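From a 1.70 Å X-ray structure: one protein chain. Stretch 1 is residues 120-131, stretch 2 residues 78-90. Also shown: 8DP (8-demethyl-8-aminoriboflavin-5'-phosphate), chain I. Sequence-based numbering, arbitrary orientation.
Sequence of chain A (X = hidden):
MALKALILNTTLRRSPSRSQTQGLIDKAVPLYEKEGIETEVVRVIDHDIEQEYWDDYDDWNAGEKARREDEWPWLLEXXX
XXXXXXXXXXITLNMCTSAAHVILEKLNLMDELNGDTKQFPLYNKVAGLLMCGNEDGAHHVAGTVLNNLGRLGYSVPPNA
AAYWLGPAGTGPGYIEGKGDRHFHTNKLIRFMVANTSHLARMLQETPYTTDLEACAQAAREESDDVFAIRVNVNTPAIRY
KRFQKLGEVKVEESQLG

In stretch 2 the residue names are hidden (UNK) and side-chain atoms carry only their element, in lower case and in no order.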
# COMPACT_ATOMS: atom_id res chain seq x y z
N PHE A 120 -21.90 1.42 -15.11
CA PHE A 120 -20.69 1.00 -15.80
C PHE A 120 -20.87 -0.44 -16.30
O PHE A 120 -21.66 -1.21 -15.74
CB PHE A 120 -19.48 1.13 -14.88
CG PHE A 120 -19.29 2.51 -14.30
CD1 PHE A 120 -19.62 3.65 -15.03
CD2 PHE A 120 -18.81 2.67 -13.01
CE1 PHE A 120 -19.45 4.92 -14.48
CE2 PHE A 120 -18.63 3.94 -12.45
CZ PHE A 120 -18.96 5.07 -13.20
N PRO A 121 -20.12 -0.83 -17.35
CA PRO A 121 -20.37 -2.14 -17.99
C PRO A 121 -20.16 -3.33 -17.08
O PRO A 121 -20.77 -4.38 -17.31
CB PRO A 121 -19.36 -2.16 -19.15
CG PRO A 121 -19.04 -0.76 -19.39
CD PRO A 121 -19.14 -0.03 -18.10
N LEU A 122 -19.31 -3.23 -16.06
CA LEU A 122 -19.00 -4.37 -15.21
C LEU A 122 -19.82 -4.38 -13.91
O LEU A 122 -19.55 -5.20 -13.03
CB LEU A 122 -17.49 -4.41 -14.91
CG LEU A 122 -16.64 -4.51 -16.18
CD1 LEU A 122 -15.15 -4.64 -15.87
CD2 LEU A 122 -17.07 -5.69 -17.05
N TYR A 123 -20.80 -3.50 -13.79
CA TYR A 123 -21.71 -3.54 -12.66
C TYR A 123 -22.40 -4.89 -12.54
O TYR A 123 -22.65 -5.58 -13.53
CB TYR A 123 -22.76 -2.43 -12.78
CG TYR A 123 -22.52 -1.30 -11.80
CD1 TYR A 123 -21.39 -0.50 -11.90
CD2 TYR A 123 -23.42 -1.03 -10.78
CE1 TYR A 123 -21.15 0.52 -11.01
CE2 TYR A 123 -23.19 -0.00 -9.89
CZ TYR A 123 -22.06 0.77 -10.01
OH TYR A 123 -21.81 1.79 -9.12
N ASN A 124 -22.70 -5.27 -11.29
CA ASN A 124 -23.39 -6.50 -10.90
C ASN A 124 -22.54 -7.74 -11.04
O ASN A 124 -23.07 -8.86 -10.94
CB ASN A 124 -24.71 -6.67 -11.65
CG ASN A 124 -25.57 -5.46 -11.47
OD1 ASN A 124 -25.95 -5.15 -10.35
ND2 ASN A 124 -25.81 -4.73 -12.55
N LYS A 125 -21.24 -7.59 -11.27
CA LYS A 125 -20.34 -8.74 -11.27
C LYS A 125 -19.64 -8.85 -9.92
O LYS A 125 -19.73 -7.97 -9.06
CB LYS A 125 -19.34 -8.62 -12.43
CG LYS A 125 -20.03 -8.61 -13.79
CD LYS A 125 -19.01 -8.35 -14.88
CE LYS A 125 -19.69 -8.32 -16.24
NZ LYS A 125 -20.35 -9.60 -16.54
N VAL A 126 -18.97 -9.98 -9.71
CA VAL A 126 -18.36 -10.30 -8.42
C VAL A 126 -16.90 -10.63 -8.66
O VAL A 126 -16.57 -11.29 -9.66
CB VAL A 126 -19.09 -11.47 -7.73
CG1 VAL A 126 -18.35 -11.91 -6.49
CG2 VAL A 126 -20.52 -11.09 -7.38
N ALA A 127 -16.03 -10.16 -7.78
CA ALA A 127 -14.59 -10.38 -7.88
C ALA A 127 -14.08 -11.22 -6.72
O ALA A 127 -14.54 -11.08 -5.58
CB ALA A 127 -13.82 -9.05 -7.92
N GLY A 128 -13.13 -12.10 -7.04
CA GLY A 128 -12.36 -12.80 -6.04
C GLY A 128 -10.90 -12.77 -6.44
O GLY A 128 -10.54 -12.31 -7.52
N LEU A 129 -10.06 -13.28 -5.55
CA LEU A 129 -8.63 -13.15 -5.75
C LEU A 129 -7.95 -14.42 -5.27
O LEU A 129 -8.27 -14.92 -4.19
CB LEU A 129 -8.13 -11.93 -4.99
CG LEU A 129 -6.80 -11.31 -5.33
CD1 LEU A 129 -6.77 -10.89 -6.80
CD2 LEU A 129 -6.68 -10.12 -4.43
N LEU A 130 -7.04 -14.96 -6.09
CA LEU A 130 -6.10 -15.99 -5.67
C LEU A 130 -4.69 -15.44 -5.82
O LEU A 130 -4.36 -14.86 -6.86
CB LEU A 130 -6.25 -17.26 -6.52
CG LEU A 130 -7.62 -17.95 -6.47
CD1 LEU A 130 -7.66 -19.07 -7.48
CD2 LEU A 130 -7.95 -18.50 -5.06
N MET A 131 -3.85 -15.58 -4.78
CA MET A 131 -2.51 -15.01 -4.84
C MET A 131 -1.48 -16.01 -4.35
O MET A 131 -1.75 -16.82 -3.46
CB MET A 131 -2.40 -13.72 -4.01
CG MET A 131 -3.18 -12.54 -4.55
SD MET A 131 -3.27 -11.25 -3.31
CE MET A 131 -4.36 -11.97 -2.09
N UNK A 78 -14.69 -11.96 -22.94
CA UNK A 78 -14.84 -12.96 -21.88
C UNK A 78 -15.07 -12.30 -20.52
O UNK A 78 -15.85 -12.79 -19.70
c UNK A 78 -12.50 -15.93 -22.81
n UNK A 78 -13.88 -17.68 -23.90
c UNK A 78 -13.53 -14.83 -23.02
c UNK A 78 -13.62 -13.88 -21.83
c UNK A 78 -12.58 -16.95 -23.93
N UNK A 79 -14.37 -11.19 -20.25
CA UNK A 79 -14.56 -10.50 -18.98
C UNK A 79 -15.95 -9.90 -18.90
O UNK A 79 -16.61 -9.94 -17.85
c UNK A 79 -13.76 -8.59 -17.58
c UNK A 79 -13.47 -9.43 -18.80
c UNK A 79 -12.09 -10.08 -18.71
c UNK A 79 -10.95 -9.07 -18.82
N UNK A 80 -16.44 -9.34 -20.01
CA UNK A 80 -17.79 -8.79 -20.01
C UNK A 80 -18.83 -9.88 -19.76
O UNK A 80 -19.86 -9.62 -19.13
c UNK A 80 -17.73 -6.29 -22.92
n UNK A 80 -18.74 -2.80 -22.61
n UNK A 80 -17.75 -4.84 -22.95
c UNK A 80 -18.79 -4.12 -22.55
n UNK A 80 -19.89 -4.72 -22.11
c UNK A 80 -18.09 -8.11 -21.34
c UNK A 80 -17.39 -6.80 -21.53
N UNK A 81 -18.58 -11.08 -20.26
CA UNK A 81 -19.55 -12.16 -20.11
C UNK A 81 -19.48 -12.87 -18.77
O UNK A 81 -20.45 -13.52 -18.38
c UNK A 81 -19.36 -13.20 -21.23
c UNK A 81 -19.19 -13.68 -23.69
o UNK A 81 -18.79 -13.28 -24.81
o UNK A 81 -19.28 -14.90 -23.42
c UNK A 81 -19.57 -12.66 -22.63
N UNK A 82 -18.36 -12.77 -18.05
CA UNK A 82 -18.20 -13.55 -16.83
C UNK A 82 -18.92 -12.88 -15.67
O UNK A 82 -18.81 -11.66 -15.47
c UNK A 82 -16.72 -13.72 -16.50
N UNK A 83 -19.65 -13.68 -14.89
CA UNK A 83 -20.33 -13.16 -13.71
C UNK A 83 -19.37 -13.03 -12.54
O UNK A 83 -19.56 -12.15 -11.69
c UNK A 83 -22.39 -14.31 -14.58
o UNK A 83 -23.15 -13.38 -14.91
o UNK A 83 -22.29 -15.39 -15.22
c UNK A 83 -21.51 -14.07 -13.38
N UNK A 84 -18.35 -13.88 -12.49
CA UNK A 84 -17.31 -13.82 -11.47
C UNK A 84 -15.98 -13.65 -12.19
O UNK A 84 -15.70 -14.37 -13.16
c UNK A 84 -18.83 -16.59 -9.25
c UNK A 84 -16.15 -15.00 -9.60
c UNK A 84 -17.30 -15.07 -10.58
c UNK A 84 -18.62 -15.22 -9.80
N UNK A 85 -15.16 -12.70 -11.73
CA UNK A 85 -13.80 -12.52 -12.21
C UNK A 85 -12.85 -12.83 -11.06
O UNK A 85 -12.90 -12.18 -10.02
c UNK A 85 -11.84 -11.69 -14.43
c UNK A 85 -12.12 -10.86 -13.19
c UNK A 85 -11.84 -9.40 -13.48
c UNK A 85 -13.57 -11.09 -12.72
N UNK A 86 -12.04 -13.86 -11.22
CA UNK A 86 -11.02 -14.19 -10.23
C UNK A 86 -9.68 -13.85 -10.86
O UNK A 86 -9.27 -14.51 -11.82
c UNK A 86 -12.44 -16.03 -9.25
c UNK A 86 -11.06 -15.66 -9.82
c UNK A 86 -9.93 -15.94 -8.82
N UNK A 87 -8.99 -12.87 -10.30
CA UNK A 87 -7.59 -12.64 -10.68
C UNK A 87 -6.73 -13.59 -9.85
O UNK A 87 -6.82 -13.61 -8.62
c UNK A 87 -7.17 -11.18 -10.45
c UNK A 87 -5.68 -11.02 -10.82
c UNK A 87 -8.07 -10.20 -11.22
c UNK A 87 -7.97 -10.30 -12.72
N UNK A 88 -5.93 -14.39 -10.53
CA UNK A 88 -5.07 -15.36 -9.84
C UNK A 88 -3.64 -14.93 -10.15
O UNK A 88 -3.11 -15.25 -11.21
c UNK A 88 -5.36 -16.79 -10.29
N UNK A 89 -3.03 -14.22 -9.21
CA UNK A 89 -1.79 -13.57 -9.56
C UNK A 89 -0.65 -14.01 -8.64
O UNK A 89 -0.83 -14.10 -7.42
o UNK A 89 -0.70 -11.44 -9.95
c UNK A 89 -1.93 -12.03 -9.52
c UNK A 89 -2.30 -11.52 -8.11
N UNK A 90 0.52 -14.29 -9.20
CA UNK A 90 1.73 -14.27 -8.38
C UNK A 90 1.95 -12.85 -7.87
O UNK A 90 1.39 -11.88 -8.40
c UNK A 90 2.84 -14.68 -9.36
c UNK A 90 0.81 -14.50 -10.63
c UNK A 90 2.17 -15.13 -10.60
C4 8DP I . 6.82 -14.97 -6.48
C5 8DP I . 8.14 -14.67 -5.76
C8 8DP I . 9.95 -12.43 -8.90
N3 8DP I . 8.41 -10.36 -5.64
C2 8DP I . 5.91 -17.18 -7.46
N2 8DP I . 10.50 -13.09 -10.06
N1 8DP I . 8.26 -13.15 -5.71
C6 8DP I . 8.82 -12.47 -6.74
O6 8DP I . 8.10 -16.48 -7.90
N4 8DP I . 7.20 -13.13 -3.61
C12 8DP I . 8.91 -11.06 -6.69
C13 8DP I . 7.76 -12.46 -4.65
C14 8DP I . 7.83 -11.06 -4.62
C15 8DP I . 7.29 -10.41 -3.50
C16 8DP I . 6.71 -12.47 -2.58
C1 8DP I . 5.70 -17.75 -8.86
C3 8DP I . 6.82 -15.97 -7.65
C7 8DP I . 9.37 -13.16 -7.84
C9 8DP I . 10.02 -11.01 -8.83
O1 8DP I . 2.58 -18.77 -10.95
P1 8DP I . 4.08 -18.44 -10.74
O2 8DP I . 4.92 -19.76 -10.87
O3 8DP I . 4.57 -17.39 -11.73
O4 8DP I . 4.27 -17.90 -9.23
O5 8DP I . 4.67 -16.89 -6.90
O7 8DP I . 5.74 -14.44 -6.17
C10 8DP I . 10.65 -10.20 -9.95
C11 8DP I . 9.50 -10.35 -7.74
O8 8DP I . 7.32 -9.02 -3.41
N5 8DP I . 6.74 -11.13 -2.52
O9 8DP I . 6.10 -13.14 -1.49
O HOH W 1 -20.28 -6.25 -19.40
O HOH W 2 -22.31 -11.55 -10.58
O HOH W 3 -22.86 -10.60 -14.70

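Position 78, in the last turn of a helix, carries four carbons in a row ending in a nitrogen, and its side chain stays out of reach of stretch 1; it is Lys78. At position 79 four carbons fork at the first, with one arm two carbons long. This is the isoleucine pattern, and a methyl of the fork lies 4.4 Å from Leu122 CD2: Ile79, with CG2 as that methyl. Position 80 has three carbons, a nitrogen, and a carbon bearing two more nitrogens, a guanidinium and hence Arg80. Its CB points away from stretch 1, yet the side chain returns to place NH2 3.6 Å from Pro121 CB. Three carbons, the third carrying two oxygens, identify position 81 as Glu81, whose CB points away and whose carboxylate is exposed.

Position 82 has a single carbon, so it is Ala82, the first residue to leave helical geometry. Position 83 has two carbons, the second with two oxygens: Asp83. Its CB points away from stretch 1, but its backbone O accepts a hydrogen bond from Val126 N (3.0 Å), and water 3 links its OD1 to Lys125 NZ.

The strand starts at position 84, where four carbons again fork at the first with one two-carbon arm. The first carbon of that arm is 4.3 Å from Val126 CB; the residue is Ile84. Position 85 also has four carbons, but forked at the second, which distinguishes Leu85 from its neighbor. Position 86 is one carbon carrying two others, Val86, and its CG1 packs 3.9 Å from Leu130 CG. The four carbons at position 87 fork at the first, with one longer arm; this is Ile87, whose CB meets Leu129 CD1 at 3.7 Å. A lone carbon at position 88, 3.9 Å from Leu130 CB, gives Ala88. Position 89 bears one oxygen and one carbon on its first carbon: Thr89. Its CG2 lies 3.8 Å from Met131 CG, while OG1 donates to the backbone O of position 90 (2.6 Å). There three side-chain carbons close a ring onto the backbone N, so the residue is Pro90. Pro90 CG approaches O3 of the bound flavin analogue at 3.5 Å.

The contact is built on two parallel strands. Stretch 1 donates from Val126, Gly128 and Leu130 to the carbonyls of Asp83, Leu85 and Ile87, and receives bonds at Val126 O, Gly128 O and Leu130 O from the amides of Leu85, Ile87 and Thr89. Ile84, Val86 and Ala88 share a face with Val126 and Leu130; Leu85, Ile87 and Thr89 lie on the other with Ala127, Leu129 and Met131. Gly128 contributes backbone alone. Before the strands pair, Lys125 fastens the end of the helix: its NZ donates to Arg80 O (2.6 Å) and to Ala82 O (2.8 Å), so a single ammonium engages carbonyls at the point where helix gives way to strand.

Stretch 2, residues 78-90: KIREADILVIATP
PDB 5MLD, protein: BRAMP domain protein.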